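Local coordinates for protein STING-associated CdnE c-di-GMP synthase (PDB 6WT8) that synthesises the cyclic dinucleotide c-di-GMP, probably as the second messenger that a partner bacterial STING senses in CBASS anti-phage defence, at residues A[57-60]-A[61-64]; A[66-69]-A[70-74]. All coordinates share one frame; numbering follows the deposited sequence. Where two conformers were deposited one is given.

How the interactions relate
Coming from the N terminus, the chain leaves helix 46-56, makes a short link through Gly-57 and Val-58, and turns into helix 60-81. Interaction 1 sits at that entry: residues 57-60 fold back on 61-64, closing the tight turn that leads into the helix, next to the segments holding Asn-17, Pro-18 and His-98. Interaction 2 follows in series, where 66-69 meets 70-74 inside the same helix. The contacts neither nest nor cross; the centres of interaction 1 and interaction 2 are about 14 Å apart. Together they cover the start and middle of one helix, which runs from the junction with helix 46-56 onto the mixed sheet, against strands 85-90, 184-189 and 192-204.

Interaction 1: A[57-60]-A[61-64]; sequences GVAP and SYTM
Val-58 and Ala-59 meet Tyr-62 in the turn leading into helix 60-81. The apolar part centres on the tyrosine. Its CG stands anti to the carbonyl carbon (chi1 -64°), which swings the ring back along the incoming chain. The Val-58 side chain crosses that of Tyr-62 at about a right angle, and Val-58 CG1 comes obliquely to 3.8 Å from both CB and CD2 of Tyr-62. The methyl CB of Ala-59 lies 3.9 Å from Tyr-62 CD2. Pro-18 and Lys-101 also touch this side chain. An alanine in place of Tyr-62 would probably leave Ala-59 CB without its partner and Val-58 CG1 with only the CB contact, opening a gap beside the turn.

Two backbone bonds wind the turn. Tyr-62 N gives its hydrogen to Ala-59 O at 3.2 Å, an i to i+3 bond, rather bent (143° at the hydrogen) and from above the carbonyl plane. The N of Met-64, a selenomethionine in this model, reaches Pro-60 O at 2.9 Å along a much straighter line (168°), an i to i+4 bond.

Water and hydroxyl finish the join. Thr-63 OG1 is hydrogen-bonded to His-98 NE2 and also to a water at 2.7 Å, and the same water is hydrogen-bonded to Val-58 O at 2.8 Å.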
ATOM      1  N   GLY A  57     -11.902   8.122  -2.582  1.00 14.91           N
ATOM      2  CA  GLY A  57     -10.806   7.815  -3.492  1.00 15.56           C
ATOM      3  C   GLY A  57     -11.140   7.954  -4.978  1.00 16.32           C
ATOM      4  O   GLY A  57     -11.978   8.765  -5.415  1.00 15.32           O
ATOM      5  N   VAL A  58     -10.416   7.180  -5.786  1.00 13.98           N
ATOM      6  CA  VAL A  58     -10.353   7.344  -7.234  1.00 13.58           C
ATOM      7  C   VAL A  58     -11.505   6.608  -7.908  1.00 17.32           C
ATOM      8  O   VAL A  58     -11.884   5.489  -7.512  1.00 17.41           O
ATOM      9  CB  VAL A  58      -8.971   6.820  -7.708  1.00 16.22           C
ATOM     10  CG1 VAL A  58      -8.860   6.710  -9.207  1.00 18.45           C
ATOM     11  CG2 VAL A  58      -7.834   7.755  -7.148  1.00 17.24           C
ATOM     12  N   ALA A  59     -12.032   7.227  -8.964  1.00 16.67           N
ATOM     13  CA  ALA A  59     -13.076   6.580  -9.759  1.00 15.32           C
ATOM     14  C   ALA A  59     -12.596   5.213 -10.279  1.00 16.63           C
ATOM     15  O   ALA A  59     -11.421   5.044 -10.688  1.00 17.64           O
ATOM     16  CB  ALA A  59     -13.506   7.485 -10.924  1.00 17.93           C
ATOM     17  N   PRO A  60     -13.489   4.220 -10.292  1.00 17.90           N
ATOM     18  CA  PRO A  60     -13.080   2.830 -10.573  1.00 21.09           C
ATOM     19  C   PRO A  60     -12.530   2.610 -11.965  1.00 19.42           C
ATOM     20  O   PRO A  60     -11.714   1.674 -12.129  1.00 19.61           O
ATOM     21  CB  PRO A  60     -14.366   2.028 -10.362  1.00 21.08           C
ATOM     22  CG  PRO A  60     -15.491   3.033 -10.289  1.00 27.30           C
ATOM     23  CD  PRO A  60     -14.871   4.315  -9.787  1.00 20.86           C
ATOM     24  N   SER A  61     -12.884   3.416 -12.961  1.00 19.40           N
ATOM     25  CA  SER A  61     -12.366   3.141 -14.298  1.00 19.89           C
ATOM     26  C   SER A  61     -10.852   3.269 -14.342  1.00 21.79           C
ATOM     27  O   SER A  61     -10.203   2.522 -15.074  1.00 20.91           O
ATOM     28  CB  SER A  61     -13.028   4.063 -15.329  1.00 24.46           C
ATOM     29  OG  SER A  61     -12.498   5.392 -15.200  1.00 25.82           O
ATOM     30  N   TYR A  62     -10.270   4.202 -13.563  1.00 19.00           N
ATOM     31  CA  TYR A  62      -8.824   4.395 -13.621  1.00 19.54           C
ATOM     32  C   TYR A  62      -8.111   3.177 -13.073  1.00 20.20           C
ATOM     33  O   TYR A  62      -7.132   2.669 -13.653  1.00 18.30           O
ATOM     34  CB  TYR A  62      -8.441   5.641 -12.803  1.00 16.29           C
ATOM     35  CG  TYR A  62      -9.022   6.917 -13.367  1.00 17.81           C
ATOM     36  CD1 TYR A  62      -8.540   7.469 -14.534  1.00 19.62           C
ATOM     37  CD2 TYR A  62     -10.058   7.558 -12.720  1.00 19.93           C
ATOM     38  CE1 TYR A  62      -9.107   8.641 -15.064  1.00 23.34           C
ATOM     39  CE2 TYR A  62     -10.599   8.740 -13.217  1.00 21.99           C
ATOM     40  CZ  TYR A  62     -10.135   9.279 -14.375  1.00 24.78           C
ATOM     41  OH  TYR A  62     -10.757  10.456 -14.830  1.00 26.97           O
ATOM     42  N   THR A  63      -8.615   2.688 -11.958  1.00 15.54           N
ATOM     43  CA  THR A  63      -8.050   1.518 -11.300  1.00 16.76           C
ATOM     44  C   THR A  63      -8.180   0.287 -12.178  1.00 17.13           C
ATOM     45  O   THR A  63      -7.244  -0.511 -12.304  1.00 17.28           O
ATOM     46  CB  THR A  63      -8.785   1.359  -9.988  1.00 17.68           C
ATOM     47  OG1 THR A  63      -8.558   2.571  -9.234  1.00 18.12           O
ATOM     48  CG2 THR A  63      -8.299   0.163  -9.182  1.00 20.12           C
HETATM   49  N   MSE A  64      -9.347   0.102 -12.777  1.00 18.76           N
HETATM   50  CA  MSE A  64      -9.549  -1.026 -13.656  0.60 19.55           C
HETATM   51  C   MSE A  64      -8.654  -0.932 -14.874  1.00 19.50           C
HETATM   52  O   MSE A  64      -8.014  -1.945 -15.261  1.00 18.86           O
HETATM   53  CB  MSE A  64     -11.012  -1.105 -14.105  0.60 21.33           C
HETATM   54  CG  MSE A  64     -11.265  -2.324 -15.007  0.60 25.24           C
HETATM   55 SE   MSE A  64     -11.013  -4.031 -14.064  0.60 46.43          SE
HETATM   56  CE  MSE A  64      -9.175  -4.564 -14.354  0.60 48.75           C
TER
HETATM   57  O   HOH W   1     -10.675   2.980  -7.621  1.00 17.01           O

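Interaction 2: A[66-69]-A[70-74]; sequences SKVA and ANKVE
Val-68 and Lys-72, one helical turn apart, lie side by side and point the same way. The lysine can be followed outward. Lys-72 CB rests 3.5 Å from Ala-69 O. Placed anti to the carbonyl carbon (chi1 -66°), Lys-72 CG sits 3.4 Å from Val-68 O, the oxygen that also takes the Lys-72 N hydrogen at 2.9 Å. From CG the chain runs out extended, through CD to Lys-72 CE, which passes 4.0 Å from Val-68 CG1. At the tip, NZ is hydrogen-bonded to the carbonyl oxygen of Glu-190, so the alkyl chain shares its course with the valine while the charge is held by a loop.

Asn-71 folds its amide back over the preceding turn: Asn-71 CG is 3.2 Å from Lys-67 O, which accepts the backbone N-H of Asn-71, while OD1 is hydrogen-bonded to Arg-89 NH2, not to Lys-67. Val-73 lays CG2 at 3.4 Å from Ala-69 O, itself the acceptor for Val-73 N at 3.1 Å. The buried Ala-69 and Val-73 both pack on Val-188. Four successive i to i+4 bonds make this an amphipathic stretch of helix 60-81, lying against strands 85-90, 184-189 and 192-204 of the mixed sheet, probably as in the nucleotidyltransferase core of CD-NTases.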
ATOM      1  N   SER A  66      -5.777   0.466 -15.086  1.00 16.14           N
ATOM      2  CA  SER A  66      -4.412   0.145 -14.672  1.00 15.21           C
ATOM      3  C   SER A  66      -4.199  -1.356 -14.635  1.00 18.33           C
ATOM      4  O   SER A  66      -3.189  -1.864 -15.146  1.00 16.31           O
ATOM      5  CB  SER A  66      -4.135   0.754 -13.298  1.00 15.39           C
ATOM      6  OG  SER A  66      -2.757   0.523 -12.961  1.00 15.77           O
ATOM      7  N   LYS A  67      -5.140  -2.084 -14.072  1.00 15.34           N
ATOM      8  CA  LYS A  67      -4.965  -3.520 -13.925  1.00 14.26           C
ATOM      9  C   LYS A  67      -5.060  -4.228 -15.269  1.00 16.55           C
ATOM     10  O   LYS A  67      -4.333  -5.211 -15.523  1.00 15.93           O
ATOM     11  CB  LYS A  67      -6.022  -4.078 -12.947  1.00 16.03           C
ATOM     12  CG  LYS A  67      -5.846  -3.606 -11.475  1.00 17.83           C
ATOM     13  CD  LYS A  67      -7.023  -4.074 -10.612  1.00 18.80           C
ATOM     14  CE  LYS A  67      -6.886  -3.494  -9.210  1.00 20.13           C
ATOM     15  NZ  LYS A  67      -8.142  -3.931  -8.448  1.00 22.68           N
ATOM     16  N   VAL A  68      -5.952  -3.755 -16.150  1.00 16.50           N
ATOM     17  CA  VAL A  68      -6.049  -4.327 -17.498  1.00 16.98           C
ATOM     18  C   VAL A  68      -4.766  -4.088 -18.270  1.00 20.21           C
ATOM     19  O   VAL A  68      -4.233  -5.012 -18.923  1.00 17.91           O
ATOM     20  CB  VAL A  68      -7.241  -3.723 -18.254  1.00 19.13           C
ATOM     21  CG1 VAL A  68      -7.195  -4.140 -19.772  1.00 24.04           C
ATOM     22  CG2 VAL A  68      -8.543  -4.173 -17.637  1.00 17.77           C
ATOM     23  N   ALA A  69      -4.222  -2.862 -18.187  1.00 17.69           N
ATOM     24  CA  ALA A  69      -2.963  -2.575 -18.871  1.00 16.12           C
ATOM     25  C   ALA A  69      -1.854  -3.500 -18.376  1.00 17.30           C
ATOM     26  O   ALA A  69      -1.083  -4.050 -19.165  1.00 16.69           O
ATOM     27  CB  ALA A  69      -2.545  -1.109 -18.693  1.00 18.15           C
ATOM     28  N   ALA A  70      -1.755  -3.680 -17.065  1.00 15.84           N
ATOM     29  CA  ALA A  70      -0.717  -4.576 -16.530  1.00 12.49           C
ATOM     30  C   ALA A  70      -0.966  -6.026 -16.952  1.00 16.17           C
ATOM     31  O   ALA A  70      -0.004  -6.758 -17.257  1.00 15.06           O
ATOM     32  CB  ALA A  70      -0.674  -4.475 -14.999  1.00 14.39           C
ATOM     33  N   ASN A  71      -2.234  -6.437 -17.061  1.00 13.90           N
ATOM     34  CA  ASN A  71      -2.506  -7.791 -17.575  1.00 15.32           C
ATOM     35  C   ASN A  71      -2.027  -7.958 -19.022  1.00 16.86           C
ATOM     36  O   ASN A  71      -1.534  -9.041 -19.407  1.00 17.44           O
ATOM     37  CB  ASN A  71      -4.007  -8.109 -17.522  1.00 15.01           C
ATOM     38  CG  ASN A  71      -4.519  -8.335 -16.099  1.00 19.59           C
ATOM     39  OD1 ASN A  71      -3.755  -8.536 -15.166  1.00 20.46           O
ATOM     40  ND2 ASN A  71      -5.852  -8.306 -15.935  1.00 22.09           N
ATOM     41  N   LYS A  72      -2.211  -6.930 -19.858  1.00 15.09           N
ATOM     42  CA  LYS A  72      -1.736  -7.001 -21.241  1.00 16.93           C
ATOM     43  C   LYS A  72      -0.219  -7.136 -21.281  1.00 17.85           C
ATOM     44  O   LYS A  72       0.324  -7.943 -22.063  1.00 18.02           O
ATOM     45  CB  LYS A  72      -2.176  -5.781 -22.041  1.00 17.95           C
ATOM     46  CG  LYS A  72      -3.677  -5.785 -22.187  1.00 24.38           C
ATOM     47  CD  LYS A  72      -4.138  -4.734 -23.141  1.00 31.17           C
ATOM     48  CE  LYS A  72      -5.662  -4.888 -23.363  1.00 30.94           C
ATOM     49  NZ  LYS A  72      -6.143  -4.005 -24.491  1.00 38.18           N
ATOM     50  N   VAL A  73       0.495  -6.352 -20.454  1.00 15.25           N
ATOM     51  CA  VAL A  73       1.959  -6.499 -20.372  1.00 14.58           C
ATOM     52  C   VAL A  73       2.336  -7.914 -19.934  1.00 16.55           C
ATOM     53  O   VAL A  73       3.272  -8.535 -20.494  1.00 16.06           O
ATOM     54  CB  VAL A  73       2.536  -5.447 -19.410  1.00 14.83           C
ATOM     55  CG1 VAL A  73       4.037  -5.597 -19.257  1.00 18.34           C
ATOM     56  CG2 VAL A  73       2.252  -4.051 -19.957  1.00 16.45           C
ATOM     57  N   GLU A  74       1.677  -8.415 -18.876  1.00 14.28           N
ATOM     58  CA  GLU A  74       1.965  -9.764 -18.386  1.00 14.54           C
ATOM     59  C   GLU A  74       1.859 -10.803 -19.491  1.00 15.34           C
ATOM     60  O   GLU A  74       2.707 -11.703 -19.562  1.00 14.65           O
ATOM     61  CB  GLU A  74       0.985 -10.119 -17.239  1.00 14.27           C
ATOM     62  CG  GLU A  74       1.273 -11.532 -16.749  1.00 17.51           C
ATOM     63  CD  GLU A  74       0.397 -11.977 -15.577  1.00 20.32           C
ATOM     64  OE1 GLU A  74       0.174 -11.204 -14.637  1.00 18.76           O
ATOM     65  OE2 GLU A  74      -0.044 -13.160 -15.589  1.00 22.10           O
TER